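PDB 4DUN: putative phenazine biosynthesis PhzC/PhzF protein from Clostridium difficile, which is of unknown specific function but probably acts as an isomerase. Local coordinates for residues A13-F17 against E250-F254; E59-F63 against A75-A79; S144-I148 against S205-L210. All coordinates share one frame; numbering follows the deposited sequence. Where two conformers were deposited one is given.

Interaction 1: residues A13-F17 against E250-F254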
ATOM      1  N   ALA A  13     -14.498 -12.225  -2.185  1.00 18.81           N
ATOM      2  CA  ALA A  13     -15.259 -11.014  -2.482  1.00 20.70           C
ATOM      3  C   ALA A  13     -16.339 -11.311  -3.480  1.00 28.17           C
ATOM      4  O   ALA A  13     -16.060 -11.926  -4.511  1.00 25.50           O
ATOM      5  CB  ALA A  13     -14.345  -9.920  -3.016  1.00 21.41           C
ATOM      6  N   THR A  14     -17.567 -10.888  -3.135  1.00 30.16           N
ATOM      7  CA  THR A  14     -18.819 -11.018  -3.895  1.00 32.54           C
ATOM      8  C   THR A  14     -18.961  -9.799  -4.825  1.00 36.92           C
ATOM      9  O   THR A  14     -19.797  -9.836  -5.733  1.00 40.40           O
ATOM     10  CB  THR A  14     -20.058 -11.155  -2.931  1.00 37.30           C
ATOM     11  OG1 THR A  14     -20.302  -9.914  -2.258  1.00 42.89           O
ATOM     12  CG2 THR A  14     -19.909 -12.272  -1.868  1.00 30.76           C
ATOM     13  N   LYS A  15     -18.142  -8.719  -4.583  1.00 27.22           N
ATOM     14  CA  LYS A  15     -18.104  -7.429  -5.290  1.00 24.90           C
ATOM     15  C   LYS A  15     -16.710  -6.789  -5.212  1.00 24.54           C
ATOM     16  O   LYS A  15     -15.979  -7.019  -4.251  1.00 22.08           O
ATOM     17  CB  LYS A  15     -19.120  -6.435  -4.660  1.00 28.06           C
ATOM     18  CG  LYS A  15     -20.602  -6.841  -4.686  1.00 45.75           C
ATOM     19  CD  LYS A  15     -21.230  -6.772  -6.083  1.00 59.70           C
ATOM     20  CE  LYS A  15     -22.599  -7.412  -6.152  1.00 68.98           C
ATOM     21  NZ  LYS A  15     -23.638  -6.583  -5.485  1.00 78.11           N
ATOM     22  N   LEU A  16     -16.379  -5.932  -6.175  1.00 22.64           N
ATOM     23  CA  LEU A  16     -15.135  -5.171  -6.193  1.00 21.84           C
ATOM     24  C   LEU A  16     -15.007  -4.334  -4.913  1.00 22.09           C
ATOM     25  O   LEU A  16     -16.035  -3.867  -4.389  1.00 21.51           O
ATOM     26  CB  LEU A  16     -15.182  -4.263  -7.436  1.00 23.62           C
ATOM     27  CG  LEU A  16     -13.887  -3.752  -8.006  1.00 29.33           C
ATOM     28  CD1 LEU A  16     -12.910  -4.903  -8.296  1.00 29.50           C
ATOM     29  CD2 LEU A  16     -14.153  -2.987  -9.293  1.00 32.09           C
ATOM     30  N   PHE A  17     -13.759  -4.187  -4.397  1.00 18.85           N
ATOM     31  CA  PHE A  17     -13.317  -3.426  -3.197  1.00 18.73           C
ATOM     32  C   PHE A  17     -13.631  -4.136  -1.861  1.00 21.56           C
ATOM     33  O   PHE A  17     -13.460  -3.549  -0.781  1.00 22.17           O
ATOM     34  CB  PHE A  17     -13.903  -2.005  -3.172  1.00 19.57           C
ATOM     35  CG  PHE A  17     -13.742  -1.274  -4.484  1.00 19.48           C
ATOM     36  CD1 PHE A  17     -12.485  -1.116  -5.063  1.00 19.22           C
ATOM     37  CD2 PHE A  17     -14.845  -0.746  -5.141  1.00 21.27           C
ATOM     38  CE1 PHE A  17     -12.331  -0.438  -6.275  1.00 20.67           C
ATOM     39  CE2 PHE A  17     -14.693  -0.045  -6.347  1.00 23.46           C
ATOM     40  CZ  PHE A  17     -13.440   0.098  -6.911  1.00 20.93           C
ATOM     41  N   GLU A 250     -15.401 -16.635  -3.456  1.00 18.35           N
ATOM     42  CA  GLU A 250     -15.464 -16.041  -4.778  1.00 18.93           C
ATOM     43  C   GLU A 250     -14.264 -15.107  -4.914  1.00 20.32           C
ATOM     44  O   GLU A 250     -13.639 -14.755  -3.907  1.00 18.35           O
ATOM     45  CB  GLU A 250     -16.776 -15.246  -4.947  1.00 21.83           C
ATOM     46  CG  GLU A 250     -18.054 -16.065  -4.850  1.00 28.91           C
ATOM     47  CD  GLU A 250     -19.307 -15.209  -4.864  1.00 54.81           C
ATOM     48  OE1 GLU A 250     -19.340 -14.191  -5.598  1.00 35.68           O
ATOM     49  OE2 GLU A 250     -20.256 -15.547  -4.120  1.00 48.58           O
ATOM     50  N   ALA A 251     -13.932 -14.721  -6.132  1.00 17.80           N
ATOM     51  CA  ALA A 251     -12.891 -13.712  -6.382  1.00 17.29           C
ATOM     52  C   ALA A 251     -13.381 -12.756  -7.458  1.00 19.63           C
ATOM     53  O   ALA A 251     -14.232 -13.130  -8.284  1.00 19.76           O
ATOM     54  CB  ALA A 251     -11.569 -14.351  -6.781  1.00 17.75           C
ATOM     55  N   VAL A 252     -12.876 -11.515  -7.426  1.00 16.46           N
ATOM     56  CA  VAL A 252     -13.240 -10.460  -8.385  1.00 17.62           C
ATOM     57  C   VAL A 252     -11.956  -9.836  -8.959  1.00 19.87           C
ATOM     58  O   VAL A 252     -11.033  -9.536  -8.201  1.00 18.70           O
ATOM     59  CB  VAL A 252     -14.133  -9.343  -7.753  1.00 24.99           C
ATOM     60  CG1 VAL A 252     -14.590  -8.340  -8.817  1.00 27.05           C
ATOM     61  CG2 VAL A 252     -15.338  -9.908  -7.019  1.00 27.32           C
ATOM     62  N   LEU A 253     -11.928  -9.575 -10.272  1.00 17.97           N
ATOM     63  CA  LEU A 253     -10.780  -8.912 -10.922  1.00 17.64           C
ATOM     64  C   LEU A 253     -10.937  -7.406 -10.817  1.00 20.29           C
ATOM     65  O   LEU A 253     -11.957  -6.865 -11.241  1.00 21.08           O
ATOM     66  CB  LEU A 253     -10.673  -9.331 -12.407  1.00 18.98           C
ATOM     67  CG  LEU A 253      -9.533  -8.688 -13.218  1.00 21.88           C
ATOM     68  CD1 LEU A 253      -8.177  -9.140 -12.709  1.00 21.19           C
ATOM     69  CD2 LEU A 253      -9.689  -8.969 -14.693  1.00 26.61           C
ATOM     70  N   PHE A 254      -9.907  -6.719 -10.297  1.00 15.85           N
ATOM     71  CA  PHE A 254      -9.911  -5.257 -10.237  1.00 16.50           C
ATOM     72  C   PHE A 254      -9.159  -4.662 -11.431  1.00 19.79           C
ATOM     73  O   PHE A 254      -9.625  -3.705 -12.040  1.00 18.91           O
ATOM     74  CB  PHE A 254      -9.279  -4.747  -8.911  1.00 17.31           C
ATOM     75  CG  PHE A 254      -8.952  -3.264  -8.921  1.00 19.13           C
ATOM     76  CD1 PHE A 254      -9.964  -2.309  -9.024  1.00 21.78           C
ATOM     77  CD2 PHE A 254      -7.634  -2.825  -8.804  1.00 20.38           C
ATOM     78  CE1 PHE A 254      -9.662  -0.938  -9.005  1.00 23.90           C
ATOM     79  CE2 PHE A 254      -7.332  -1.451  -8.781  1.00 22.87           C
ATOM     80  CZ  PHE A 254      -8.347  -0.521  -8.890  1.00 22.74           C
TER
HETATM   81  O   HOH W   1     -17.759 -12.053  -6.726  1.00 35.55           O
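V252 is the central bump of this contact, pushing up from strand 244-259 against the loop at 13-17. Its CG2 lies against the carbonyl of A13, 3.3 Å from A13 O, with the methyl of A13 and the carbonyl carbon of K15 beside it. CG1, anti to the valine's backbone N (chi1 -175°), is placed instead beneath L16, 3.9 Å from L16 CD1. That leucine supplies the answering bump: CD1 drops into the hollow between V252 and F254, 3.6 Å from F254 CA and 3.7 Å from F254 CB, and meets the F254 ring at its edge. CG of the same L16 lies over the centre of the F17 ring, while F17 CE1 reaches F254 CE1 obliquely at 3.9 Å. At the other end, A13 N donates to E250 O (3.2 Å). The E250 side chain, extended beyond CG, crosses T14 obliquely, its OE1 3.6 Å from T14 CA, and a water joins OE1 to A13 O.

Strand 4-11 lies beside this strand and bonds to V252 and F254 through the backbones of D10 and I8. On the other face of the strand, A251 and L253 pack on L77, Y81 and F86 of helix 73-87. L16 packs on I261 and F254 on N43 of the second subunit, which also bonds to the F254 backbone, so the contact borders the dimer interface.

Interaction 2: residues E59-F63 against A75-A79; sequences ELRWF and ATLAA
W62 and A75 bring the two backbones nearest, with W62 CA 7.7 Å from A75 CA; the axes of strand 59-63 and helix 75-79 pass 10.0 Å apart, their N-to-C directions 133° from each other. L60 and W62, two residues apart on the strand, both project to the helix, which answers with the small side chains of A75, T76 and A79. The indole presents its edge to T76. There T76 OG1 lies near the ring plane, 3.2 Å from W62 NE1 in a hydrogen bond that is weak because it is strongly bent (127°). The firmer partner of this buried hydroxyl is the carbonyl of C72, four residues back and just before the helix. W62 CD1 packs on A75 CB at 3.8 Å. CG of L60, anti to the backbone N (chi1 170°), carries a fork to the helix: CD1 goes to A79 CB (4.1 Å) and CD2 to T76 CG2 (3.9 Å), while CG itself covers one face of the indole toward the rim.

The contact seats a helix in the curl of a sheet, consistent with the diaminopimelate epimerase fold, where strands wrap a central helix. F96 of strand 93-98 touches L60, T76 and A79, and A49 and V51 of strand 47-54 complete the apolar layer. On the other side of the strand, F63 packs on M36, Q37 and A40 of helix 33-43.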
ATOM      1  N   GLU A  59       4.801 -23.246  -9.811  1.00 23.03           N
ATOM      2  CA  GLU A  59       5.478 -22.892  -8.566  1.00 21.18           C
ATOM      3  C   GLU A  59       4.854 -21.621  -8.096  1.00 22.41           C
ATOM      4  O   GLU A  59       4.661 -20.713  -8.911  1.00 23.02           O
ATOM      5  CB  GLU A  59       6.986 -22.693  -8.763  1.00 22.75           C
ATOM      6  CG  GLU A  59       7.760 -23.987  -8.842  1.00 34.31           C
ATOM      7  CD  GLU A  59       9.251 -23.737  -8.941  1.00 39.22           C
ATOM      8  OE1 GLU A  59       9.741 -22.745  -8.346  1.00 29.23           O
ATOM      9  OE2 GLU A  59       9.923 -24.523  -9.640  1.00 33.58           O
ATOM     10  N   LEU A  60       4.517 -21.542  -6.819  1.00 16.23           N
ATOM     11  CA  LEU A  60       3.840 -20.360  -6.267  1.00 15.63           C
ATOM     12  C   LEU A  60       4.594 -19.848  -5.055  1.00 19.60           C
ATOM     13  O   LEU A  60       4.852 -20.615  -4.127  1.00 19.51           O
ATOM     14  CB  LEU A  60       2.371 -20.700  -5.903  1.00 14.92           C
ATOM     15  CG  LEU A  60       1.536 -19.657  -5.093  1.00 18.26           C
ATOM     16  CD1 LEU A  60       1.342 -18.343  -5.885  1.00 19.73           C
ATOM     17  CD2 LEU A  60       0.175 -20.245  -4.643  1.00 18.47           C
ATOM     18  N   ARG A  61       4.968 -18.569  -5.115  1.00 15.54           N
ATOM     19  CA  ARG A  61       5.514 -17.829  -3.985  1.00 14.37           C
ATOM     20  C   ARG A  61       4.692 -16.568  -3.662  1.00 18.85           C
ATOM     21  O   ARG A  61       4.045 -16.055  -4.490  1.00 18.12           O
ATOM     22  CB  ARG A  61       6.982 -17.443  -4.196  1.00 13.61           C
ATOM     23  CG  ARG A  61       7.927 -18.593  -4.474  1.00 16.23           C
ATOM     24  CD  ARG A  61       9.343 -18.102  -4.816  1.00 17.15           C
ATOM     25  NE  ARG A  61      10.292 -19.145  -5.186  1.00 20.59           N
ATOM     26  CZ  ARG A  61      11.225 -19.609  -4.368  1.00 27.91           C
ATOM     27  NH1 ARG A  61      11.327 -19.146  -3.159  1.00 22.63           N
ATOM     28  NH2 ARG A  61      12.069 -20.529  -4.754  1.00 21.52           N
ATOM     29  N   TRP A  62       4.763 -16.140  -2.430  1.00 15.96           N
ATOM     30  CA  TRP A  62       4.095 -14.943  -1.990  1.00 16.05           C
ATOM     31  C   TRP A  62       5.058 -14.038  -1.253  1.00 18.24           C
ATOM     32  O   TRP A  62       5.833 -14.478  -0.458  1.00 16.52           O
ATOM     33  CB  TRP A  62       2.919 -15.230  -1.060  1.00 15.83           C
ATOM     34  CG  TRP A  62       2.085 -16.423  -1.348  1.00 16.25           C
ATOM     35  CD1 TRP A  62       0.927 -16.456  -2.038  1.00 18.73           C
ATOM     36  CD2 TRP A  62       2.321 -17.746  -0.915  1.00 16.23           C
ATOM     37  NE1 TRP A  62       0.426 -17.686  -2.061  1.00 17.61           N
ATOM     38  CE2 TRP A  62       1.273 -18.523  -1.401  1.00 20.12           C
ATOM     39  CE3 TRP A  62       3.321 -18.352  -0.175  1.00 18.16           C
ATOM     40  CZ2 TRP A  62       1.182 -19.851  -1.159  1.00 19.75           C
ATOM     41  CZ3 TRP A  62       3.238 -19.669   0.038  1.00 19.76           C
ATOM     42  CH2 TRP A  62       2.184 -20.411  -0.448  1.00 19.98           C
ATOM     43  N   PHE A  63       4.920 -12.753  -1.518  1.00 16.04           N
ATOM     44  CA  PHE A  63       5.729 -11.730  -0.878  1.00 15.95           C
ATOM     45  C   PHE A  63       4.850 -10.626  -0.353  1.00 19.21           C
ATOM     46  O   PHE A  63       3.989 -10.125  -1.084  1.00 17.93           O
ATOM     47  CB  PHE A  63       6.710 -11.135  -1.898  1.00 17.26           C
ATOM     48  CG  PHE A  63       7.861 -12.018  -2.273  1.00 17.93           C
ATOM     49  CD1 PHE A  63       7.684 -13.082  -3.162  1.00 20.25           C
ATOM     50  CD2 PHE A  63       9.141 -11.760  -1.795  1.00 20.29           C
ATOM     51  CE1 PHE A  63       8.767 -13.885  -3.535  1.00 21.35           C
ATOM     52  CE2 PHE A  63      10.223 -12.562  -2.182  1.00 22.94           C
ATOM     53  CZ  PHE A  63      10.021 -13.625  -3.042  1.00 20.19           C
ATOM     54  N   ALA A  75      -4.263 -15.323  -0.767  1.00 18.24           N
ATOM     55  CA  ALA A  75      -3.615 -14.955  -2.046  1.00 17.95           C
ATOM     56  C   ALA A  75      -3.535 -16.164  -2.970  1.00 18.53           C
ATOM     57  O   ALA A  75      -3.510 -15.986  -4.187  1.00 17.47           O
ATOM     58  CB  ALA A  75      -2.226 -14.362  -1.827  1.00 18.72           C
ATOM     59  N   THR A  76      -3.545 -17.404  -2.398  1.00 16.01           N
ATOM     60  CA  THR A  76      -3.550 -18.632  -3.190  1.00 15.90           C
ATOM     61  C   THR A  76      -4.880 -18.722  -3.967  1.00 18.26           C
ATOM     62  O   THR A  76      -4.872 -19.112  -5.137  1.00 16.56           O
ATOM     63  CB  THR A  76      -3.281 -19.865  -2.327  1.00 17.86           C
ATOM     64  OG1 THR A  76      -1.991 -19.696  -1.720  1.00 16.61           O
ATOM     65  CG2 THR A  76      -3.273 -21.175  -3.148  1.00 16.98           C
ATOM     66  N   LEU A  77      -6.008 -18.354  -3.321  1.00 15.59           N
ATOM     67  CA  LEU A  77      -7.325 -18.331  -3.981  1.00 14.95           C
ATOM     68  C   LEU A  77      -7.252 -17.351  -5.179  1.00 18.56           C
ATOM     69  O   LEU A  77      -7.666 -17.704  -6.292  1.00 18.29           O
ATOM     70  CB  LEU A  77      -8.414 -17.917  -2.967  1.00 15.78           C
ATOM     71  CG  LEU A  77      -9.879 -18.068  -3.416  1.00 19.69           C
ATOM     72  CD1 LEU A  77     -10.798 -18.260  -2.214  1.00 20.24           C
ATOM     73  CD2 LEU A  77     -10.356 -16.822  -4.175  1.00 21.01           C
ATOM     74  N   ALA A  78      -6.682 -16.132  -4.960  1.00 15.57           N
ATOM     75  CA  ALA A  78      -6.522 -15.143  -6.040  1.00 16.70           C
ATOM     76  C   ALA A  78      -5.694 -15.727  -7.211  1.00 19.69           C
ATOM     77  O   ALA A  78      -6.066 -15.531  -8.371  1.00 18.04           O
ATOM     78  CB  ALA A  78      -5.861 -13.871  -5.515  1.00 17.58           C
ATOM     79  N   ALA A  79      -4.575 -16.408  -6.908  1.00 17.83           N
ATOM     80  CA  ALA A  79      -3.726 -17.025  -7.944  1.00 17.28           C
ATOM     81  C   ALA A  79      -4.523 -18.099  -8.745  1.00 18.20           C
ATOM     82  O   ALA A  79      -4.413 -18.140  -9.961  1.00 17.05           O
ATOM     83  CB  ALA A  79      -2.487 -17.647  -7.314  1.00 17.53           C
TER

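Interaction 3: residues S144-I148 against S205-L210. With SO4 (sulfate ion), chain B.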
ATOM      1  N   SER A 144      -5.766 -22.060  20.165  0.50 21.13           N
ATOM      2  CA  SER A 144      -5.141 -22.819  19.069  0.50 20.21           C
ATOM      3  C   SER A 144      -3.915 -22.009  18.634  0.50 25.47           C
ATOM      4  O   SER A 144      -3.267 -21.421  19.502  0.50 26.39           O
ATOM      5  CB  SER A 144      -6.131 -23.061  17.930  0.50 20.48           C
ATOM      6  OG  SER A 144      -5.572 -23.851  16.888  0.50 18.52           O
ATOM      7  N   ARG A 145      -3.597 -21.942  17.325  1.00 23.57           N
ATOM      8  CA  ARG A 145      -2.488 -21.110  16.814  1.00 23.53           C
ATOM      9  C   ARG A 145      -2.807 -19.644  17.212  1.00 26.00           C
ATOM     10  O   ARG A 145      -1.940 -18.897  17.672  1.00 26.25           O
ATOM     11  CB  ARG A 145      -2.375 -21.262  15.290  1.00 24.08           C
ATOM     12  CG  ARG A 145      -1.296 -20.378  14.660  1.00 29.40           C
ATOM     13  CD  ARG A 145      -1.497 -20.209  13.171  1.00 30.99           C
ATOM     14  NE  ARG A 145      -2.701 -19.433  12.859  1.00 32.19           N
ATOM     15  CZ  ARG A 145      -3.183 -19.270  11.632  1.00 40.36           C
ATOM     16  NH1 ARG A 145      -4.290 -18.567  11.436  1.00 26.59           N
ATOM     17  NH2 ARG A 145      -2.554 -19.797  10.589  1.00 30.41           N
ATOM     18  N   ASP A 146      -4.099 -19.301  17.105  1.00 21.52           N
ATOM     19  CA  ASP A 146      -4.672 -18.000  17.441  1.00 20.68           C
ATOM     20  C   ASP A 146      -5.499 -18.075  18.723  1.00 24.37           C
ATOM     21  O   ASP A 146      -5.948 -19.160  19.132  1.00 22.72           O
ATOM     22  CB  ASP A 146      -5.578 -17.522  16.291  1.00 21.44           C
ATOM     23  CG  ASP A 146      -4.913 -17.518  14.926  1.00 25.02           C
ATOM     24  OD1 ASP A 146      -3.879 -16.835  14.774  1.00 27.80           O
ATOM     25  OD2 ASP A 146      -5.409 -18.222  14.026  1.00 22.93           O
ATOM     26  N   LEU A 147      -5.719 -16.909  19.345  1.00 21.40           N
ATOM     27  CA  LEU A 147      -6.584 -16.793  20.519  1.00 20.61           C
ATOM     28  C   LEU A 147      -7.993 -16.519  20.019  1.00 22.27           C
ATOM     29  O   LEU A 147      -8.179 -15.667  19.138  1.00 21.71           O
ATOM     30  CB  LEU A 147      -6.110 -15.674  21.459  1.00 21.63           C
ATOM     31  CG  LEU A 147      -6.935 -15.440  22.723  1.00 25.24           C
ATOM     32  CD1 LEU A 147      -6.848 -16.640  23.683  1.00 25.02           C
ATOM     33  CD2 LEU A 147      -6.440 -14.177  23.461  1.00 30.37           C
ATOM     34  N   ILE A 148      -8.975 -17.273  20.523  1.00 19.16           N
ATOM     35  CA  ILE A 148     -10.354 -17.125  20.061  1.00 18.15           C
ATOM     36  C   ILE A 148     -11.206 -16.590  21.200  1.00 22.24           C
ATOM     37  O   ILE A 148     -11.314 -17.237  22.247  1.00 22.30           O
ATOM     38  CB  ILE A 148     -10.897 -18.461  19.499  1.00 19.86           C
ATOM     39  CG1 ILE A 148      -9.982 -18.970  18.345  1.00 21.89           C
ATOM     40  CG2 ILE A 148     -12.363 -18.306  19.026  1.00 19.44           C
ATOM     41  CD1 ILE A 148     -10.031 -20.427  18.108  1.00 29.49           C
ATOM     42  N   SER A 205      -7.465 -19.539   7.265  1.00 18.46           N
ATOM     43  CA  SER A 205      -6.939 -20.500   8.262  1.00 17.97           C
ATOM     44  C   SER A 205      -7.610 -20.427   9.650  1.00 20.22           C
ATOM     45  O   SER A 205      -7.650 -21.448  10.338  1.00 19.21           O
ATOM     46  CB  SER A 205      -5.428 -20.380   8.409  1.00 20.61           C
ATOM     47  OG  SER A 205      -5.022 -19.075   8.784  1.00 24.26           O
ATOM     48  N   SER A 206      -8.157 -19.265  10.053  1.00 17.48           N
ATOM     49  CA  SER A 206      -8.929 -19.168  11.305  1.00 16.98           C
ATOM     50  C   SER A 206     -10.158 -20.110  11.241  1.00 19.89           C
ATOM     51  O   SER A 206     -10.608 -20.622  12.270  1.00 20.26           O
ATOM     52  CB  SER A 206      -9.398 -17.731  11.509  1.00 19.82           C
ATOM     53  OG  SER A 206     -10.176 -17.323  10.390  1.00 21.94           O
ATOM     54  N   HIS A 207     -10.664 -20.374  10.014  1.00 16.11           N
ATOM     55  CA  HIS A 207     -11.834 -21.229   9.829  1.00 16.54           C
ATOM     56  C   HIS A 207     -11.496 -22.714  10.100  1.00 19.95           C
ATOM     57  O   HIS A 207     -12.416 -23.495  10.336  1.00 20.03           O
ATOM     58  CB  HIS A 207     -12.520 -20.972   8.473  1.00 16.25           C
ATOM     59  CG  HIS A 207     -13.154 -19.607   8.454  1.00 19.28           C
ATOM     60  ND1 HIS A 207     -12.402 -18.475   8.225  1.00 20.55           N
ATOM     61  CD2 HIS A 207     -14.412 -19.228   8.800  1.00 20.57           C
ATOM     62  CE1 HIS A 207     -13.229 -17.449   8.384  1.00 20.31           C
ATOM     63  NE2 HIS A 207     -14.456 -17.856   8.701  1.00 20.39           N
ATOM     64  N   CYS A 208     -10.189 -23.077  10.222  1.00 18.31           N
ATOM     65  CA  CYS A 208      -9.790 -24.418  10.695  1.00 18.51           C
ATOM     66  C   CYS A 208     -10.323 -24.663  12.105  1.00 21.70           C
ATOM     67  O   CYS A 208     -10.634 -25.797  12.446  1.00 19.82           O
ATOM     68  CB  CYS A 208      -8.276 -24.570  10.667  1.00 19.86           C
ATOM     69  SG  CYS A 208      -7.600 -24.554   9.002  1.00 24.01           S
ATOM     70  N   ASN A 209     -10.380 -23.601  12.928  1.00 18.90           N
ATOM     71  CA  ASN A 209     -10.909 -23.650  14.289  1.00 19.13           C
ATOM     72  C   ASN A 209     -12.374 -23.277  14.339  1.00 21.30           C
ATOM     73  O   ASN A 209     -13.125 -23.881  15.097  1.00 21.17           O
ATOM     74  CB  ASN A 209     -10.173 -22.678  15.218  1.00 23.03           C
ATOM     75  CG  ASN A 209      -8.667 -22.734  15.238  1.00 32.86           C
ATOM     76  OD1 ASN A 209      -8.019 -21.693  15.255  1.00 26.07           O
ATOM     77  ND2 ASN A 209      -8.075 -23.925  15.337  1.00 25.10           N
ATOM     78  N   LEU A 210     -12.767 -22.211  13.616  1.00 18.42           N
ATOM     79  CA  LEU A 210     -14.123 -21.678  13.715  1.00 17.82           C
ATOM     80  C   LEU A 210     -15.158 -22.651  13.201  1.00 20.43           C
ATOM     81  O   LEU A 210     -16.228 -22.757  13.808  1.00 20.09           O
ATOM     82  CB  LEU A 210     -14.254 -20.313  12.996  1.00 18.20           C
ATOM     83  CG  LEU A 210     -13.453 -19.152  13.616  1.00 21.92           C
ATOM     84  CD1 LEU A 210     -13.488 -17.923  12.700  1.00 22.39           C
ATOM     85  CD2 LEU A 210     -13.960 -18.791  15.057  1.00 20.73           C
TER
HETATM   86  S   SO4 B 301      -5.215 -18.037   5.131  0.80 19.17           S
HETATM   87  O1  SO4 B 301      -3.830 -17.705   4.840  0.80 22.25           O
HETATM   88  O2  SO4 B 301      -5.498 -19.468   4.876  0.80 22.96           O
HETATM   89  O3  SO4 B 301      -5.433 -17.747   6.515  0.80 22.18           O
HETATM   90  O4  SO4 B 301      -6.080 -17.247   4.270  0.80 22.40           O
HETATM   91  O   HOH W   2      -5.734 -20.718  14.800  1.00 29.35           O
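The start of helix 207-218, probably the central helix of the second half of a diaminopimelate epimerase-like fold, meets the turn leading into strand 147-150 here, through R145 against S205 and I148 against N209. R145 NH1 donates to S205 OG at 2.8 Å (152°), with the hydroxyl in the guanidinium plane, and NH2 adds a weak bond to the same atom. S205 OG in turn donates to O3 of a sulfate, probably from the crystallisation liquor, and S205 N holds that same oxygen at 2.8 Å. The backbone nitrogens of G73 and G204 also bond the sulfate, which makes this an anion pocket at the beginnings of two helices.

A bend at chi3 (68°) turns the R145 chain back so that its guanidinium edge meets D146, NE and NH1 gripping it side-on, both at OD2; the shorter bond, NH1 to OD2 at 2.8 Å, uses the syn lone pair. Salt bridge and serine thus fix the guanidinium along its edge and should favour a charged carboxylate. The other oxygen, D146 OD1, is held by the hydroxyl of Y191.

A water bridges the segments, donating to D146 OD2 and to N209 OD1 and accepting from D146 N. N209 ND2 bonds to the carbonyl of I119; its weak bond to S144 OG is tentative, since S144 has two conformers. Below these polar groups, I148 CD1 packs on N209 CB at 3.7 Å, and I148 CG2 reaches L210 CD2 at 4.3 Å.

In the fold
Helix 73-87, part of interaction 2, also packs against the strand of interaction 1, where A251 CB meets L77 CD2 at 3.8 Å: strand 59-63 covers one side of the helix and strand 250-254 another. Interaction 3 lies across the centre of the chain, its centre about 21 Å from that of interaction 2 and 25 Å from that of interaction 1. The predicted active-site residue E47 lies beside interaction 2, its side chain about 4 Å from that of A75 and 11 Å from that of S205. A nickel ion lies about 7 Å from each of those two side chains. Bonded by G73 and S205, the sulfate spans the starts of helix 73-87 and the segment leading into helix 207-218, probably at the cleft between two halves.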